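Phosphosugar isomerase (Escherichia coli O6:H1, PDB 5UQI) probably interconverts arabinose-5-phosphate and ribulose-5-phosphate as a sugar isomerase (SIS) domain enzyme of the GutQ/KpsF subfamily, and binds arabinose-5-phosphate. Local coordinates at residues A[145-150]-A[154-159]; A[83-88]-A[114-119]; A[58-63]-A[164-169]; A[125-130]-A[136-141]. All coordinates share one frame; numbering follows the deposited sequence.

Contact 1. Residues A[145-150]-A[154-159]; sequences SEADNL and PSCSST. With A5P (arabinose-5-phosphate), chain B.
Glu146 reaches across to the start of helix 156-175 and brings its carboxylate to the backbone N-H groups of Ser155 and Ser157. The chain gets to them by folding: CG stands beside the backbone N and the next torsion bends again (chi2 -68°), which swings the acid group back toward the two serines. Its two oxygens then divide the work. Glu146 OE1 accepts from Ser157 N at 2.9 Å on the syn side, near the carboxylate plane, and from Ser155 N at 3.0 Å, this second donor standing well above the plane. Glu146 OE2 offers its syn lone pair to Ser157 OG, 2.7 Å away. Ser157 therefore grips both oxygens, one with its backbone and one with its side chain.

In a separate bond, Ser155 OG accepts from Ala147 N, nearly straight (2.9 Å, 169° at the hydrogen), and it is also hydrogen-bonded to Ala153 O. The methyl of Ala147 leans on Cys156 SG at 3.9 Å. On the side of the pocket, Pro154 CG lies 3.2 Å from O1 of arabinose-5-phosphate, which is hydrogen-bonded to residues such as Ser54, Ser98 and Thr103. Three hydrogen bonds from Ser155 and Ser157 thus fix the Glu146 carboxylate and tie loop 145-150 to the turn that carries Pro154 beside the sugar.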
loop_
_atom_site.group_PDB
_atom_site.type_symbol
_atom_site.label_atom_id
_atom_site.label_comp_id
_atom_site.label_asym_id
_atom_site.label_seq_id
_atom_site.Cartn_x
_atom_site.Cartn_y
_atom_site.Cartn_z
ATOM N N SER A 145 -12.993 -11.164 -0.472
ATOM C CA SER A 145 -13.664 -11.129 -1.766
ATOM C C SER A 145 -13.578 -9.698 -2.296
ATOM O O SER A 145 -13.272 -8.763 -1.545
ATOM C CB SER A 145 -15.145 -11.472 -1.587
ATOM O OG SER A 145 -15.745 -11.761 -2.846
ATOM N N GLU A 146 -13.880 -9.530 -3.573
ATOM C CA GLU A 146 -14.135 -8.178 -4.115
ATOM C C GLU A 146 -15.616 -7.851 -4.035
ATOM O O GLU A 146 -16.401 -8.701 -3.619
ATOM C CB GLU A 146 -13.596 -8.031 -5.536
ATOM C CG GLU A 146 -12.080 -8.231 -5.636
ATOM C CD GLU A 146 -11.205 -7.162 -4.971
ATOM O OE1 GLU A 146 -11.715 -6.193 -4.305
ATOM O OE2 GLU A 146 -9.970 -7.322 -5.119
ATOM N N ALA A 147 -15.994 -6.618 -4.391
ATOM C CA ALA A 147 -17.379 -6.170 -4.195
ATOM C C ALA A 147 -18.295 -6.620 -5.321
ATOM O O ALA A 147 -19.512 -6.627 -5.137
ATOM C CB ALA A 147 -17.422 -4.638 -4.028
ATOM N N ASP A 148 -17.734 -7.000 -6.471
ATOM C CA ASP A 148 -18.572 -7.331 -7.645
ATOM C C ASP A 148 -19.061 -8.786 -7.524
ATOM O O ASP A 148 -18.457 -9.573 -6.789
ATOM C CB ASP A 148 -17.824 -7.094 -8.980
ATOM C CG ASP A 148 -16.475 -7.839 -9.079
ATOM O OD1 ASP A 148 -15.688 -7.829 -8.093
ATOM O OD2 ASP A 148 -16.205 -8.448 -10.176
ATOM N N ASN A 149 -20.125 -9.156 -8.239
ATOM C CA ASN A 149 -20.651 -10.534 -8.116
ATOM C C ASN A 149 -19.631 -11.587 -8.529
ATOM O O ASN A 149 -19.524 -12.637 -7.879
ATOM C CB ASN A 149 -21.979 -10.697 -8.850
ATOM C CG ASN A 149 -23.132 -9.992 -8.131
ATOM O OD1 ASN A 149 -22.942 -8.992 -7.405
ATOM N ND2 ASN A 149 -24.348 -10.502 -8.341
ATOM N N LEU A 150 -18.866 -11.269 -9.576
ATOM C CA LEU A 150 -17.767 -12.091 -10.084
ATOM C C LEU A 150 -16.554 -12.165 -9.135
ATOM O O LEU A 150 -15.786 -13.143 -9.182
ATOM C CB LEU A 150 -17.305 -11.524 -11.434
ATOM C CG LEU A 150 -18.305 -11.282 -12.584
ATOM C CD1 LEU A 150 -17.847 -10.144 -13.517
ATOM C CD2 LEU A 150 -18.527 -12.594 -13.336
ATOM N N PRO A 154 -10.796 -5.057 -8.451
ATOM C CA PRO A 154 -10.285 -4.440 -7.209
ATOM C C PRO A 154 -11.175 -3.308 -6.726
ATOM O O PRO A 154 -11.410 -2.281 -7.443
ATOM C CB PRO A 154 -8.895 -3.900 -7.624
ATOM C CG PRO A 154 -8.458 -4.889 -8.650
ATOM C CD PRO A 154 -9.699 -5.270 -9.426
ATOM N N SER A 155 -11.715 -3.508 -5.531
ATOM C CA SER A 155 -12.761 -2.610 -5.018
ATOM C C SER A 155 -12.580 -2.768 -3.533
ATOM O O SER A 155 -11.943 -1.909 -2.900
ATOM C CB SER A 155 -14.156 -3.075 -5.505
ATOM O OG SER A 155 -14.197 -4.508 -5.386
ATOM N N CYS A 156 -13.010 -3.909 -2.976
ATOM C CA CYS A 156 -12.710 -4.147 -1.566
ATOM C C CYS A 156 -11.168 -4.079 -1.353
ATOM O O CYS A 156 -10.744 -3.459 -0.380
ATOM C CB CYS A 156 -13.204 -5.493 -1.114
ATOM S SG CYS A 156 -15.007 -5.560 -1.171
ATOM N N SER A 157 -10.360 -4.722 -2.202
ATOM C CA SER A 157 -8.921 -4.804 -1.874
ATOM C C SER A 157 -8.211 -3.435 -2.015
ATOM O O SER A 157 -7.425 -3.078 -1.117
ATOM C CB SER A 157 -8.198 -5.810 -2.725
ATOM O OG SER A 157 -8.394 -5.431 -4.077
ATOM N N SER A 158 -8.456 -2.698 -3.097
ATOM C CA SER A 158 -7.798 -1.402 -3.293
ATOM C C SER A 158 -8.238 -0.431 -2.210
ATOM O O SER A 158 -7.414 0.361 -1.713
ATOM C CB SER A 158 -8.101 -0.892 -4.742
ATOM O OG SER A 158 -9.520 -1.079 -5.015
ATOM N N THR A 159 -9.502 -0.477 -1.820
ATOM C CA THR A 159 -9.960 0.416 -0.773
ATOM C C THR A 159 -9.363 0.023 0.562
ATOM O O THR A 159 -8.965 0.904 1.275
ATOM C CB THR A 159 -11.510 0.447 -0.662
ATOM O OG1 THR A 159 -11.981 1.083 -1.876
ATOM C CG2 THR A 159 -12.023 1.224 0.588
HETATM C C1 A5P B . -6.329 -5.668 -12.102
HETATM O O1 A5P B . -7.303 -5.706 -11.476
HETATM C C2 A5P B . -5.316 -4.707 -11.678
HETATM O O2 A5P B . -5.746 -3.383 -11.651
HETATM C C3 A5P B . -4.868 -5.272 -10.400
HETATM O O3 A5P B . -4.715 -4.306 -9.353
HETATM C C4 A5P B . -3.587 -5.780 -11.011
HETATM O O4 A5P B . -3.844 -6.941 -11.782
HETATM C C5 A5P B . -2.532 -6.070 -9.988
HETATM O O5 A5P B . -2.969 -7.105 -9.189
HETATM P P A5P B . -2.216 -7.226 -7.786
HETATM O O1P A5P B . -2.763 -6.171 -6.809
HETATM O O2P A5P B . -2.625 -8.726 -7.337
HETATM O O3P A5P B . -0.814 -6.962 -8.014
#

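Contact 2. Residues A[83-88]-A[114-119]; sequences GDLGMV and KKMGNY
Two helix-to-strand connections of the SIS alpha/beta domain meet here, the ones leading into strands 93-97 and 120-124. A Schellman motif with Gly83 as C-prime closes the helix that begins at 77, and a 3-10 segment 85-87 follows, while helix 110-116 ends at Gly117, again with positive phi.

Met116 spans the gap. Its chain runs straight through chi2 and then bends at chi3 (66°), which sets the terminal methyl against two carbonyl oxygens: Met116 CE is 3.4 Å from Leu85 O and 3.5 Å from Val88 O. The same methyl rests on Val88 CB at 3.8 Å, and one atom back along the chain Met116 SD passes Leu85 CD2 at 4.2 Å. Next to this, Val88 CG1 touches the flat amide of Asn118, 3.6 Å from ND2. One water joins the two sides, donating hydrogen bonds to Asn118 OD1 (2.6 Å) and Val88 O (3.2 Å).

Direct contact is thus van der Waals only, and the polar link runs through that one water. Bonds from Asn118 ND2 to the carbonyls of Asp92 and Ala89, with the water on OD1, fix the rotation of the amide against which Val88 CG1 lies.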
loop_
_atom_site.group_PDB
_atom_site.type_symbol
_atom_site.label_atom_id
_atom_site.label_comp_id
_atom_site.label_asym_id
_atom_site.label_seq_id
_atom_site.Cartn_x
_atom_site.Cartn_y
_atom_site.Cartn_z
ATOM N N GLY A 83 14.478 0.524 -15.954
ATOM C CA GLY A 83 15.473 1.529 -15.583
ATOM C C GLY A 83 15.156 2.218 -14.276
ATOM O O GLY A 83 16.043 2.751 -13.669
ATOM N N ASP A 84 13.860 2.288 -13.926
ATOM C CA ASP A 84 13.498 3.141 -12.768
ATOM C C ASP A 84 13.935 2.554 -11.453
ATOM O O ASP A 84 13.868 3.247 -10.421
ATOM C CB ASP A 84 11.967 3.480 -12.713
ATOM C CG ASP A 84 11.511 4.459 -13.798
ATOM O OD1 ASP A 84 12.241 4.767 -14.754
ATOM O OD2 ASP A 84 10.327 4.935 -13.693
ATOM N N LEU A 85 14.396 1.283 -11.427
ATOM C CA LEU A 85 15.067 0.827 -10.220
ATOM C C LEU A 85 16.262 1.713 -9.840
ATOM O O LEU A 85 16.586 1.790 -8.642
ATOM C CB LEU A 85 15.573 -0.613 -10.497
ATOM C CG LEU A 85 14.466 -1.646 -10.258
ATOM C CD1 LEU A 85 14.939 -2.922 -10.984
ATOM C CD2 LEU A 85 14.245 -1.942 -8.766
ATOM N N GLY A 86 16.817 2.475 -10.801
ATOM C CA GLY A 86 17.857 3.418 -10.539
ATOM C C GLY A 86 17.421 4.599 -9.686
ATOM O O GLY A 86 18.261 5.380 -9.182
ATOM N N MET A 87 16.105 4.719 -9.453
ATOM C CA MET A 87 15.642 5.783 -8.548
ATOM C C MET A 87 15.825 5.430 -7.090
ATOM O O MET A 87 15.725 6.341 -6.224
ATOM C CB MET A 87 14.151 6.084 -8.810
ATOM C CG MET A 87 13.942 6.540 -10.242
ATOM S SD MET A 87 12.179 6.845 -10.581
ATOM C CE MET A 87 12.331 7.552 -12.232
ATOM N N VAL A 88 15.990 4.131 -6.816
ATOM C CA VAL A 88 16.037 3.558 -5.445
ATOM C C VAL A 88 17.512 3.491 -5.054
ATOM O O VAL A 88 18.306 2.876 -5.757
ATOM C CB VAL A 88 15.423 2.131 -5.429
ATOM C CG1 VAL A 88 15.523 1.508 -4.027
ATOM C CG2 VAL A 88 13.971 2.183 -5.915
ATOM N N LYS A 114 16.987 -7.462 -4.443
ATOM C CA LYS A 114 17.835 -8.255 -3.536
ATOM C C LYS A 114 19.337 -7.910 -3.676
ATOM O O LYS A 114 20.015 -7.682 -2.653
ATOM C CB LYS A 114 17.595 -9.759 -3.809
ATOM C CG LYS A 114 16.264 -10.253 -3.324
ATOM C CD LYS A 114 16.213 -10.158 -1.816
ATOM C CE LYS A 114 14.908 -10.746 -1.364
ATOM N NZ LYS A 114 14.853 -10.810 0.110
ATOM N N LYS A 115 19.821 -7.765 -4.913
ATOM C CA LYS A 115 21.186 -7.280 -5.153
ATOM C C LYS A 115 21.452 -5.897 -4.636
ATOM O O LYS A 115 22.528 -5.603 -4.147
ATOM C CB LYS A 115 21.630 -7.406 -6.609
ATOM C CG LYS A 115 21.552 -8.821 -7.189
ATOM C CD LYS A 115 22.192 -8.795 -8.573
ATOM C CE LYS A 115 21.672 -9.905 -9.472
ATOM N NZ LYS A 115 22.243 -11.217 -9.062
ATOM N N MET A 116 20.447 -5.017 -4.705
ATOM C CA MET A 116 20.614 -3.641 -4.298
ATOM C C MET A 116 20.637 -3.520 -2.792
ATOM O O MET A 116 21.263 -2.602 -2.252
ATOM C CB MET A 116 19.438 -2.822 -4.890
ATOM C CG MET A 116 19.633 -2.687 -6.390
ATOM S SD MET A 116 18.103 -2.149 -7.220
ATOM C CE MET A 116 17.906 -0.474 -6.539
ATOM N N GLY A 117 19.968 -4.458 -2.115
ATOM C CA GLY A 117 20.074 -4.574 -0.645
ATOM C C GLY A 117 19.068 -3.822 0.177
ATOM O O GLY A 117 19.055 -3.913 1.390
ATOM N N ASN A 118 18.203 -3.045 -0.464
ATOM C CA ASN A 118 17.226 -2.351 0.349
ATOM C C ASN A 118 16.286 -3.217 1.190
ATOM O O ASN A 118 15.906 -4.326 0.769
ATOM C CB ASN A 118 16.368 -1.501 -0.592
ATOM C CG ASN A 118 17.200 -0.562 -1.439
ATOM O OD1 ASN A 118 17.757 -0.953 -2.490
ATOM N ND2 ASN A 118 17.258 0.668 -1.008
ATOM N N TYR A 119 15.808 -2.667 2.301
ATOM C CA TYR A 119 14.807 -3.331 3.110
ATOM C C TYR A 119 13.473 -3.310 2.369
ATOM O O TYR A 119 13.079 -2.231 1.862
ATOM C CB TYR A 119 14.683 -2.560 4.424
ATOM C CG TYR A 119 13.950 -3.339 5.469
ATOM C CD1 TYR A 119 12.586 -3.361 5.545
ATOM C CD2 TYR A 119 14.650 -4.140 6.383
ATOM C CE1 TYR A 119 11.887 -4.107 6.482
ATOM C CE2 TYR A 119 13.954 -4.884 7.308
ATOM C CZ TYR A 119 12.589 -4.862 7.387
ATOM O OH TYR A 119 11.880 -5.605 8.337
HETATM O O HOH W 1 19.441 0.805 -3.526
#

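Contact 3. Residues A[58-63]-A[164-169]; sequences ARKLAA and VGDAVA
Helices 52-67 and 156-175, far apart in sequence, pack side by side in the alpha/beta fold of the SIS domain, and this contact joins them close to the centre of the molecule. Their local axes run almost parallel, 12° apart, and approach to 9.6 Å.

The apolar part is a branched side chain set against bare backbone. Gly165 has no side chain in the way, which lets the end of Leu61 settle on the facing helix: Leu61 CD1 lies 3.9 Å from Gly165 CA, while Leu61 CD2 is 3.5 Å from Gly165 C and sits equally near the amide N of Asp166. Leu61 also packs on Phe48 of strand 46-50, linking the pair of helices to the sheet. Further along, Ala169 faces Thr64 and Phe65 of helix 52-67.

The polar part is a salt bridge beside the apolar contact. The chain of Lys60 leaves with CG anti to the backbone N (chi1 -157°), bends at chi2 and runs out straight, meeting the Asp166 side chain at about a right angle. The ammonium also donates to Thr64 OG1, a bond within its own helix. On the Asp166 carboxylate it lies on the syn side, 24° out of plane, with Lys60 NZ 2.8 Å from OD1.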
loop_
_atom_site.group_PDB
_atom_site.type_symbol
_atom_site.label_atom_id
_atom_site.label_comp_id
_atom_site.label_asym_id
_atom_site.label_seq_id
_atom_site.Cartn_x
_atom_site.Cartn_y
_atom_site.Cartn_z
ATOM N N ALA A 58 -0.866 2.795 -4.607
ATOM C CA ALA A 58 0.538 3.052 -4.222
ATOM C C ALA A 58 0.913 4.505 -4.504
ATOM O O ALA A 58 1.566 5.158 -3.682
ATOM C CB ALA A 58 1.468 2.095 -4.979
ATOM N N ARG A 59 0.457 5.053 -5.649
ATOM C CA ARG A 59 0.693 6.496 -5.982
ATOM C C ARG A 59 0.011 7.371 -4.899
ATOM O O ARG A 59 0.622 8.362 -4.460
ATOM C CB ARG A 59 0.109 6.908 -7.360
ATOM C CG ARG A 59 0.904 6.503 -8.531
ATOM C CD ARG A 59 0.229 7.000 -9.844
ATOM N NE ARG A 59 -0.292 5.820 -10.575
ATOM C CZ ARG A 59 0.155 5.288 -11.723
ATOM N NH1 ARG A 59 1.200 5.808 -12.373
ATOM N NH2 ARG A 59 -0.468 4.211 -12.249
ATOM N N LYS A 60 -1.255 7.051 -4.524
ATOM C CA LYS A 60 -1.937 7.831 -3.500
ATOM C C LYS A 60 -1.165 7.763 -2.188
ATOM O O LYS A 60 -0.925 8.831 -1.571
ATOM C CB LYS A 60 -3.352 7.259 -3.302
ATOM C CG LYS A 60 -4.322 8.308 -2.708
ATOM C CD LYS A 60 -4.103 8.574 -1.194
ATOM C CE LYS A 60 -5.289 9.335 -0.598
ATOM N NZ LYS A 60 -5.023 9.441 0.901
ATOM N N LEU A 61 -0.737 6.552 -1.793
ATOM C CA LEU A 61 -0.076 6.443 -0.501
ATOM C C LEU A 61 1.286 7.153 -0.490
ATOM O O LEU A 61 1.642 7.780 0.527
ATOM C CB LEU A 61 0.120 4.940 -0.163
ATOM C CG LEU A 61 -1.229 4.239 0.076
ATOM C CD1 LEU A 61 -0.899 2.772 0.453
ATOM C CD2 LEU A 61 -1.989 4.900 1.281
ATOM N N ALA A 62 2.049 7.088 -1.591
ATOM C CA ALA A 62 3.327 7.875 -1.616
ATOM C C ALA A 62 3.030 9.343 -1.412
ATOM O O ALA A 62 3.768 9.998 -0.675
ATOM C CB ALA A 62 4.031 7.637 -2.988
ATOM N N ALA A 63 1.981 9.852 -2.075
ATOM C CA ALA A 63 1.686 11.266 -1.968
ATOM C C ALA A 63 1.225 11.602 -0.534
ATOM O O ALA A 63 1.635 12.616 0.009
ATOM C CB ALA A 63 0.626 11.650 -3.020
ATOM N N VAL A 164 -5.679 1.280 5.125
ATOM C CA VAL A 164 -4.544 0.845 5.940
ATOM C C VAL A 164 -3.333 1.792 5.773
ATOM O O VAL A 164 -2.736 2.284 6.742
ATOM C CB VAL A 164 -4.152 -0.605 5.559
ATOM C CG1 VAL A 164 -2.757 -0.925 6.070
ATOM C CG2 VAL A 164 -5.205 -1.590 6.083
ATOM N N GLY A 165 -2.982 2.075 4.507
ATOM C CA GLY A 165 -1.810 2.935 4.224
ATOM C C GLY A 165 -2.011 4.359 4.748
ATOM O O GLY A 165 -1.068 4.974 5.243
ATOM N N ASP A 166 -3.218 4.903 4.599
ATOM C CA ASP A 166 -3.515 6.239 5.119
ATOM C C ASP A 166 -3.291 6.255 6.655
ATOM O O ASP A 166 -2.679 7.222 7.175
ATOM C CB ASP A 166 -4.952 6.654 4.915
ATOM C CG ASP A 166 -5.285 7.192 3.527
ATOM O OD1 ASP A 166 -4.392 7.387 2.709
ATOM O OD2 ASP A 166 -6.552 7.444 3.343
ATOM N N ALA A 167 -3.761 5.187 7.318
ATOM C CA ALA A 167 -3.641 5.145 8.791
ATOM C C ALA A 167 -2.175 5.047 9.203
ATOM O O ALA A 167 -1.768 5.693 10.158
ATOM C CB ALA A 167 -4.418 3.956 9.346
ATOM N N VAL A 168 -1.370 4.234 8.485
ATOM C CA VAL A 168 0.060 4.184 8.721
ATOM C C VAL A 168 0.705 5.549 8.552
ATOM O O VAL A 168 1.484 6.019 9.387
ATOM C CB VAL A 168 0.717 3.099 7.858
ATOM C CG1 VAL A 168 2.229 3.194 8.003
ATOM C CG2 VAL A 168 0.139 1.722 8.257
ATOM N N ALA A 169 0.394 6.233 7.435
ATOM C CA ALA A 169 0.931 7.547 7.189
ATOM C C ALA A 169 0.578 8.508 8.347
ATOM O O ALA A 169 1.449 9.252 8.784
ATOM C CB ALA A 169 0.323 8.111 5.847
#

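Contact 4. Residues A[125-130]-A[136-141]; sequences RSHHSS and DLSVEI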
loop_
_atom_site.group_PDB
_atom_site.type_symbol
_atom_site.label_atom_id
_atom_site.label_comp_id
_atom_site.label_asym_id
_atom_site.label_seq_id
_atom_site.Cartn_x
_atom_site.Cartn_y
_atom_site.Cartn_z
ATOM N N ARG A 125 -2.334 -10.007 0.359
ATOM C CA ARG A 125 -3.400 -10.657 1.087
ATOM C C ARG A 125 -2.897 -11.880 1.844
ATOM O O ARG A 125 -3.718 -12.504 2.545
ATOM C CB ARG A 125 -4.525 -11.008 0.121
ATOM C CG ARG A 125 -4.325 -12.228 -0.707
ATOM C CD ARG A 125 -5.490 -12.396 -1.696
ATOM N NE ARG A 125 -5.094 -13.405 -2.641
ATOM C CZ ARG A 125 -5.471 -13.469 -3.920
ATOM N NH1 ARG A 125 -6.258 -12.525 -4.437
ATOM N NH2 ARG A 125 -5.025 -14.466 -4.695
ATOM N N SER A 126 -1.638 -12.249 1.675
ATOM C CA SER A 126 -1.114 -13.522 2.284
ATOM C C SER A 126 0.364 -13.550 2.522
ATOM O O SER A 126 1.165 -13.362 1.571
ATOM C CB SER A 126 -1.429 -14.684 1.349
ATOM O OG SER A 126 -0.912 -15.944 1.884
ATOM N N HIS A 127 0.765 -13.863 3.763
ATOM C CA HIS A 127 2.183 -14.051 4.049
ATOM C C HIS A 127 2.840 -15.173 3.225
ATOM O O HIS A 127 4.063 -15.157 3.052
ATOM C CB HIS A 127 2.391 -14.393 5.560
ATOM C CG HIS A 127 2.040 -13.297 6.545
ATOM N ND1 HIS A 127 2.617 -12.042 6.524
ATOM C CD2 HIS A 127 1.282 -13.342 7.673
ATOM C CE1 HIS A 127 2.170 -11.331 7.541
ATOM N NE2 HIS A 127 1.374 -12.113 8.284
ATOM N N HIS A 128 2.026 -16.068 2.676
ATOM C CA HIS A 128 2.550 -17.182 1.901
ATOM C C HIS A 128 2.748 -16.870 0.429
ATOM O O HIS A 128 3.189 -17.736 -0.348
ATOM C CB HIS A 128 1.656 -18.455 2.042
ATOM C CG HIS A 128 1.509 -18.924 3.451
ATOM N ND1 HIS A 128 2.521 -19.595 4.114
ATOM C CD2 HIS A 128 0.505 -18.771 4.346
ATOM C CE1 HIS A 128 2.134 -19.856 5.351
ATOM N NE2 HIS A 128 0.911 -19.377 5.517
ATOM N N SER A 129 2.416 -15.638 0.026
ATOM C CA SER A 129 2.529 -15.299 -1.393
ATOM C C SER A 129 3.997 -15.195 -1.763
ATOM O O SER A 129 4.844 -14.946 -0.899
ATOM C CB SER A 129 1.749 -14.001 -1.721
ATOM O OG SER A 129 2.360 -12.870 -1.081
ATOM N N SER A 130 4.277 -15.323 -3.062
ATOM C CA SER A 130 5.628 -15.219 -3.589
ATOM C C SER A 130 6.306 -13.929 -3.184
ATOM O O SER A 130 7.413 -13.906 -2.717
ATOM C CB SER A 130 5.626 -15.370 -5.113
ATOM O OG SER A 130 5.146 -16.687 -5.489
ATOM N N ASP A 136 11.527 -8.603 3.382
ATOM C CA ASP A 136 11.995 -8.604 4.765
ATOM C C ASP A 136 10.872 -8.508 5.782
ATOM O O ASP A 136 10.968 -9.070 6.886
ATOM C CB ASP A 136 12.974 -7.492 4.998
ATOM C CG ASP A 136 14.148 -7.596 4.077
ATOM O OD1 ASP A 136 15.027 -8.494 4.334
ATOM O OD2 ASP A 136 14.276 -6.916 3.071
ATOM N N LEU A 137 9.832 -7.717 5.470
ATOM C CA LEU A 137 8.661 -7.601 6.314
ATOM C C LEU A 137 7.450 -7.788 5.415
ATOM O O LEU A 137 7.179 -6.964 4.502
ATOM C CB LEU A 137 8.639 -6.264 7.076
ATOM C CG LEU A 137 7.367 -6.086 7.916
ATOM C CD1 LEU A 137 7.289 -7.083 9.075
ATOM C CD2 LEU A 137 7.348 -4.671 8.437
ATOM N N SER A 138 6.720 -8.862 5.676
ATOM C CA SER A 138 5.396 -9.092 5.067
ATOM C C SER A 138 4.296 -8.564 5.957
ATOM O O SER A 138 4.148 -8.990 7.157
ATOM C CB SER A 138 5.168 -10.609 4.793
ATOM O OG SER A 138 3.793 -10.855 4.495
ATOM N N VAL A 139 3.477 -7.663 5.377
ATOM C CA VAL A 139 2.326 -7.165 6.063
ATOM C C VAL A 139 1.131 -7.793 5.373
ATOM O O VAL A 139 0.911 -7.609 4.137
ATOM C CB VAL A 139 2.253 -5.630 5.939
ATOM C CG1 VAL A 139 0.988 -5.120 6.589
ATOM C CG2 VAL A 139 3.470 -4.986 6.549
ATOM N N GLU A 140 0.309 -8.522 6.115
ATOM C CA GLU A 140 -0.800 -9.260 5.522
ATOM C C GLU A 140 -2.047 -8.389 5.716
ATOM O O GLU A 140 -2.361 -7.935 6.840
ATOM C CB GLU A 140 -0.940 -10.663 6.151
ATOM C CG GLU A 140 -2.035 -11.521 5.552
ATOM C CD GLU A 140 -2.038 -12.926 6.178
ATOM O OE1 GLU A 140 -2.646 -13.008 7.256
ATOM O OE2 GLU A 140 -1.418 -13.909 5.674
ATOM N N ILE A 141 -2.690 -8.046 4.602
ATOM C CA ILE A 141 -3.909 -7.236 4.635
ATOM C C ILE A 141 -4.973 -8.140 4.021
ATOM O O ILE A 141 -5.144 -8.155 2.801
ATOM C CB ILE A 141 -3.748 -5.950 3.813
ATOM C CG1 ILE A 141 -2.530 -5.150 4.354
ATOM C CG2 ILE A 141 -5.081 -5.158 3.873
ATOM C CD1 ILE A 141 -2.200 -3.866 3.624
#
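Strand 137-140, an outermost strand of the parallel sheet within this chain, is flanked here by the loop that leaves strand 120-124 for helix 130-134. The loop makes a type I beta turn from Ser126 to Ser129, overlaid by an ST turn in which Ser126 OG accepts from His128 N. Ser126 O accepts from both Ser129 N and Ser129 OG, closing the turn.

His127, the second residue of that turn, carries most of the contact. Its backbone N donates to Glu140 OE2 at 2.9 Å in a nearly straight bond (168°), entering on the anti side of the carboxylate. The glutamate chain is fully stretched as far as CD, and its CB lies over one face of the imidazole, 3.5 Å from the ring centroid: a CH-pi contact. Ring and carboxylate planes are 33° apart.

At the start of the loop, Arg125 CA points its hydrogen at Ile141 O, 3.5 Å away, while backbone bonds tie Arg125 to Asn99, a residue of the sugar-phosphate pocket. Back on the imidazole, the hydroxyl of Ser138 arrives at the edge of the ring, close to its plane, and makes a short bond, His127 ND1 to Ser138 OG at 2.6 Å.

How the contacts relate
Contact 3 is nearest the middle, its centre about 6 Å from that of the chain, and is helix against helix; contact 4 follows at about 12 Å, and contacts 1 and 2 sit farther out, on opposite sides. All four are partly buried. Helix 156-175 serves twice, lending its N-terminus to contact 1 and a later turn to contact 3, where Val164 CG1 meets Ile141 CD1 of contact 4 at 3.9 Å. Contact 2 touches contact 4 through Tyr119, which packs on Asp136 and Leu137. Carboxylates work differently in three contacts: gripped by backbone N-H groups and a hydroxyl in contact 1, paired with lysine in contact 3, accepting from a histidine backbone N-H in contact 4. Contact 2 relies on methionine and water.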